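Local coordinates for protein transcriptional regulator PA3341 (Pseudomonas aeruginosa, PDB 2FBH) that probably binds DNA as a MarR-family, winged-helix transcriptional regulator that also carries zinc ions, at residues G80-L85 and I96-K101; W40-H45 and R71-L76. All blocks are in the same frame, centred on the assembly; numbering follows the deposited sequence.

Contact 1: G80-L85 and I96-K101; sequences GLVRRL and IVLTPK
Thr-99 and Gly-80 meet where the two limbs of a β hairpin enter and leave the sheet. The hydroxyl OG1 of Thr-99 sits between its own backbone N and carbonyl carbon (chi1 63°) and donates to Gly-80 O at 2.7 Å, in the carbonyl plane and on a lone pair. The Thr-99 and Arg-83 side chains cross at about a right angle, Thr-99 CG2 touching Arg-83 CG at 3.9 Å. Thr-99 N reaches Leu-81 O at 3.1 Å from well above the carbonyl plane. Further along, Arg-83 and Val-97 form an antiparallel hydrogen-bonded pair: Arg-83 N to Val-97 O is 2.8 Å and Val-97 N to Arg-83 O is 2.9 Å. On the other face, Val-82 and Ile-96 lie side by side and point the same way, with Val-82 CB 4.0 Å from Ile-96 CG2. These two and Leu-98 rest on Leu-46 of helix 39-48, while Arg-84, on the same face, ends in a salt bridge to Glu-77. This hairpin is the wing of the winged-helix fold. Gly-80 follows helix 66-78 in a Schellman motif, and Thr-99 OG1 also accepts a weak bond from Ala-102 N. The hydroxyl thus joins the residue just past helix 66-78 to the start of helix 102-120, and its directed bond to Gly-80 O adds a side-chain tie where the strand pairing has run out.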
# COMPACT_ATOMS: atom_id res chain seq x y z
N GLY A 80 24.01 -6.53 10.51
CA GLY A 80 24.38 -7.94 10.54
C GLY A 80 23.18 -8.90 10.41
O GLY A 80 23.25 -10.04 10.86
N LEU A 81 22.09 -8.41 9.82
CA LEU A 81 20.84 -9.21 9.70
C LEU A 81 20.74 -9.95 8.36
O LEU A 81 20.06 -11.01 8.23
CB LEU A 81 19.61 -8.32 9.93
CG LEU A 81 19.58 -7.68 11.32
CD1 LEU A 81 18.41 -6.62 11.41
CD2 LEU A 81 19.49 -8.70 12.48
N VAL A 82 21.37 -9.38 7.33
CA VAL A 82 21.40 -10.04 6.04
C VAL A 82 22.82 -10.08 5.46
O VAL A 82 23.65 -9.28 5.85
CB VAL A 82 20.50 -9.37 4.97
CG1 VAL A 82 18.95 -9.30 5.44
CG2 VAL A 82 20.94 -7.99 4.62
N ARG A 83 23.03 -11.01 4.52
CA ARG A 83 24.23 -11.04 3.65
C ARG A 83 23.79 -11.17 2.22
O ARG A 83 22.66 -11.66 1.94
CB ARG A 83 25.16 -12.20 4.03
CG ARG A 83 25.70 -12.03 5.44
CD ARG A 83 26.66 -13.10 5.75
NE ARG A 83 27.93 -12.96 5.01
CZ ARG A 83 28.78 -13.95 4.87
NH1 ARG A 83 29.93 -13.81 4.19
NH2 ARG A 83 28.46 -15.12 5.39
N ARG A 84 24.62 -10.65 1.31
CA ARG A 84 24.40 -10.87 -0.12
C ARG A 84 25.46 -11.83 -0.63
O ARG A 84 26.65 -11.50 -0.60
CB ARG A 84 24.46 -9.55 -0.84
CG ARG A 84 23.50 -8.56 -0.24
CD ARG A 84 23.84 -7.26 -0.84
NE ARG A 84 23.80 -6.22 0.15
CZ ARG A 84 23.17 -5.07 -0.02
NH1 ARG A 84 22.53 -4.86 -1.16
NH2 ARG A 84 23.19 -4.14 0.92
N LEU A 85 25.02 -13.02 -1.07
CA LEU A 85 25.87 -14.21 -1.26
C LEU A 85 25.52 -14.94 -2.55
O LEU A 85 24.42 -14.79 -3.06
CB LEU A 85 25.72 -15.20 -0.09
CG LEU A 85 26.46 -14.90 1.22
CD1 LEU A 85 26.07 -15.90 2.33
CD2 LEU A 85 27.96 -14.95 1.01
N ILE A 96 19.94 -12.81 -1.30
CA ILE A 96 19.89 -12.17 0.00
C ILE A 96 19.58 -13.25 0.99
O ILE A 96 18.63 -13.99 0.82
CB ILE A 96 18.91 -10.99 0.02
CG1 ILE A 96 19.38 -9.97 -1.02
CG2 ILE A 96 18.95 -10.36 1.42
CD1 ILE A 96 18.41 -9.71 -2.02
N VAL A 97 20.41 -13.41 1.99
CA VAL A 97 20.25 -14.48 2.93
C VAL A 97 20.19 -13.86 4.34
O VAL A 97 20.95 -12.93 4.66
CB VAL A 97 21.46 -15.47 2.84
CG1 VAL A 97 21.28 -16.61 3.82
CG2 VAL A 97 21.63 -15.98 1.40
N LEU A 98 19.36 -14.42 5.20
CA LEU A 98 19.39 -14.05 6.61
C LEU A 98 20.58 -14.65 7.32
O LEU A 98 21.03 -15.76 6.99
CB LEU A 98 18.14 -14.58 7.34
CG LEU A 98 16.82 -14.03 6.82
CD1 LEU A 98 15.61 -14.89 7.33
CD2 LEU A 98 16.69 -12.63 7.40
N THR A 99 21.00 -13.98 8.37
CA THR A 99 22.02 -14.50 9.27
C THR A 99 21.41 -15.15 10.51
O THR A 99 20.28 -14.83 10.91
CB THR A 99 22.93 -13.35 9.78
OG1 THR A 99 22.13 -12.44 10.54
CG2 THR A 99 23.62 -12.57 8.64
N PRO A 100 22.18 -16.04 11.16
CA PRO A 100 21.83 -16.58 12.48
C PRO A 100 21.48 -15.47 13.48
O PRO A 100 20.50 -15.62 14.22
CB PRO A 100 23.12 -17.32 12.87
CG PRO A 100 23.51 -17.92 11.58
CD PRO A 100 23.41 -16.68 10.65
N LYS A 101 22.20 -14.35 13.45
CA LYS A 101 21.86 -13.20 14.28
C LYS A 101 20.44 -12.80 14.11
O LYS A 101 19.82 -12.32 15.06
CB LYS A 101 22.71 -11.96 13.98
CG LYS A 101 22.37 -10.78 14.94
CD LYS A 101 23.25 -9.53 14.76
CE LYS A 101 22.58 -8.33 15.50
NZ LYS A 101 23.12 -6.95 15.24

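Contact 2: W40-H45 and R71-L76; sequences WLVLLH and RLLDGL
Val-42 and Leu-76 meet through aliphatic carbon alone, and no flat group lies between their helices. The indole of Trp-40 turns to the other side of its helix: in the conformer given, CB of Leu-41 lies over one ring face toward the rim, a contact less certain because Leu-41 has two conformers, and ring atom NE1 bonds to Asp-27. The imidazole of His-45, a zinc ligand together with His-49, likewise takes no part, its ND1 bonded to Ser-61. What joins the helices is Val-42, whose two methyls are shared among three leucines. CG1, anti to the backbone N (chi1 173°), lies 3.7 Å from Leu-76 CD1 and 4.0 Å from Leu-73 CD2, and the Leu-73 side chain crosses that of Val-42 at about a right angle. CG2, on the branch beside the backbone N, meets Leu-72 CD1 at 4.1 Å. In the MarR winged-helix fold, helix 66-78 is the second helix of the helix-turn-helix, the one that as in relatives probably enters the DNA major groove; here its inner side rests on helix 39-48, the short segments crossing at -81° with axes 10.4 Å apart. Leu-43 and Leu-76 slide past each other in opposite directions, Leu-43 CD2 lying 4.0 Å from Leu-76 CD1. Leu-58 and Val-62 of helix 55-62 also pack on Val-42, while Leu-105 and Ile-106 of helix 102-120 pack on Leu-43.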
# COMPACT_ATOMS: atom_id res chain seq x y z
N TRP A 40 11.58 -3.95 8.28
CA TRP A 40 11.05 -5.15 8.92
C TRP A 40 10.27 -6.05 7.92
O TRP A 40 10.19 -7.28 8.12
CB TRP A 40 10.17 -4.81 10.11
CG TRP A 40 8.95 -3.89 9.86
CD1 TRP A 40 8.85 -2.54 10.18
CD2 TRP A 40 7.67 -4.25 9.30
NE1 TRP A 40 7.61 -2.07 9.82
CE2 TRP A 40 6.87 -3.08 9.28
CE3 TRP A 40 7.12 -5.45 8.83
CZ2 TRP A 40 5.53 -3.08 8.81
CZ3 TRP A 40 5.78 -5.44 8.34
CH2 TRP A 40 5.02 -4.30 8.35
N LEU A 41 9.74 -5.42 6.88
CA LEU A 41 8.93 -6.08 5.84
C LEU A 41 9.79 -6.87 4.83
O LEU A 41 9.38 -7.88 4.29
CB LEU A 41 8.07 -5.04 5.14
CG LEU A 41 6.74 -5.38 4.48
CD1 LEU A 41 6.94 -5.59 3.00
CD2 LEU A 41 6.06 -6.60 5.11
N VAL A 42 11.02 -6.39 4.60
CA VAL A 42 12.05 -7.16 3.93
C VAL A 42 12.42 -8.41 4.75
O VAL A 42 12.39 -9.49 4.19
CB VAL A 42 13.29 -6.24 3.62
CG1 VAL A 42 14.45 -7.07 3.07
CG2 VAL A 42 12.88 -5.12 2.58
N LEU A 43 12.73 -8.27 6.07
CA LEU A 43 12.99 -9.37 6.98
C LEU A 43 11.85 -10.36 6.98
O LEU A 43 12.05 -11.56 6.90
CB LEU A 43 13.15 -8.84 8.40
CG LEU A 43 14.47 -8.11 8.63
CD1 LEU A 43 14.59 -7.80 10.13
CD2 LEU A 43 15.76 -9.01 8.19
N LEU A 44 10.63 -9.82 7.03
CA LEU A 44 9.49 -10.73 7.15
C LEU A 44 9.43 -11.57 5.88
O LEU A 44 9.26 -12.78 5.97
CB LEU A 44 8.22 -9.93 7.30
CG LEU A 44 7.28 -10.39 8.36
CD1 LEU A 44 5.92 -9.85 8.00
CD2 LEU A 44 7.33 -11.91 8.60
N HIS A 45 9.61 -10.95 4.71
CA HIS A 45 9.55 -11.68 3.47
C HIS A 45 10.70 -12.67 3.29
O HIS A 45 10.52 -13.78 2.76
CB HIS A 45 9.43 -10.70 2.33
CG HIS A 45 8.06 -10.08 2.22
ND1 HIS A 45 7.27 -10.19 1.10
CD2 HIS A 45 7.33 -9.38 3.13
CE1 HIS A 45 6.13 -9.54 1.29
NE2 HIS A 45 6.14 -9.04 2.51
N ARG A 71 18.99 0.51 -0.55
CA ARG A 71 19.13 1.28 0.72
C ARG A 71 18.64 0.54 1.94
O ARG A 71 19.32 0.55 2.95
CB ARG A 71 18.41 2.62 0.64
CG ARG A 71 18.85 3.49 -0.50
CD ARG A 71 20.06 4.32 -0.13
NE ARG A 71 20.39 5.34 -1.13
CZ ARG A 71 20.13 6.64 -1.04
NH1 ARG A 71 19.46 7.15 0.03
NH2 ARG A 71 20.55 7.45 -2.01
N LEU A 72 17.42 -0.05 1.87
CA LEU A 72 16.88 -0.89 2.92
C LEU A 72 17.83 -2.00 3.26
O LEU A 72 18.11 -2.21 4.43
CB LEU A 72 15.50 -1.50 2.49
CG LEU A 72 14.47 -0.43 2.22
CD1 LEU A 72 13.18 -1.13 1.77
CD2 LEU A 72 14.24 0.48 3.49
N LEU A 73 18.38 -2.64 2.21
CA LEU A 73 19.27 -3.77 2.43
C LEU A 73 20.58 -3.27 3.12
O LEU A 73 21.10 -3.98 3.97
CB LEU A 73 19.59 -4.50 1.13
CG LEU A 73 18.43 -5.37 0.59
CD1 LEU A 73 18.78 -5.81 -0.79
CD2 LEU A 73 18.15 -6.59 1.51
N ASP A 74 21.10 -2.10 2.72
CA ASP A 74 22.35 -1.56 3.36
C ASP A 74 22.12 -1.43 4.88
O ASP A 74 22.95 -1.80 5.70
CB ASP A 74 22.69 -0.13 2.89
CG ASP A 74 23.26 -0.07 1.45
OD1 ASP A 74 23.71 -1.10 0.93
OD2 ASP A 74 23.18 1.05 0.87
N GLY A 75 20.94 -0.92 5.23
CA GLY A 75 20.55 -0.84 6.62
C GLY A 75 20.55 -2.18 7.33
O GLY A 75 21.16 -2.30 8.38
N LEU A 76 19.93 -3.19 6.75
CA LEU A 76 19.83 -4.45 7.41
C LEU A 76 21.23 -5.13 7.47
O LEU A 76 21.56 -5.78 8.41
CB LEU A 76 18.91 -5.34 6.55
CG LEU A 76 17.42 -4.93 6.68
CD1 LEU A 76 16.60 -5.91 5.82
CD2 LEU A 76 16.99 -5.03 8.13

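After helix 11-29, the chain enters helix 39-48, the first partner of contact 2; it then runs through helix 55-62 into helix 66-78, where contact 2 closes a loop of 25 intervening residues. Only then does contact 1 open, closing the ten residues between G80-L85 and I96-K101, so the two follow in series and neither nests nor crosses. Helix 66-78 leads through a short turn into the first strand, and the contacts' centres lie about 10 Å apart. They touch through Arg-84, which pairs with Asp-74 as well as Glu-77, a probable Leu-81 N to Leu-76 O hydrogen bond, and Leu-98 packed on Leu-43. Together they tie helix 39-48, the helix-turn-helix and the wing into one domain.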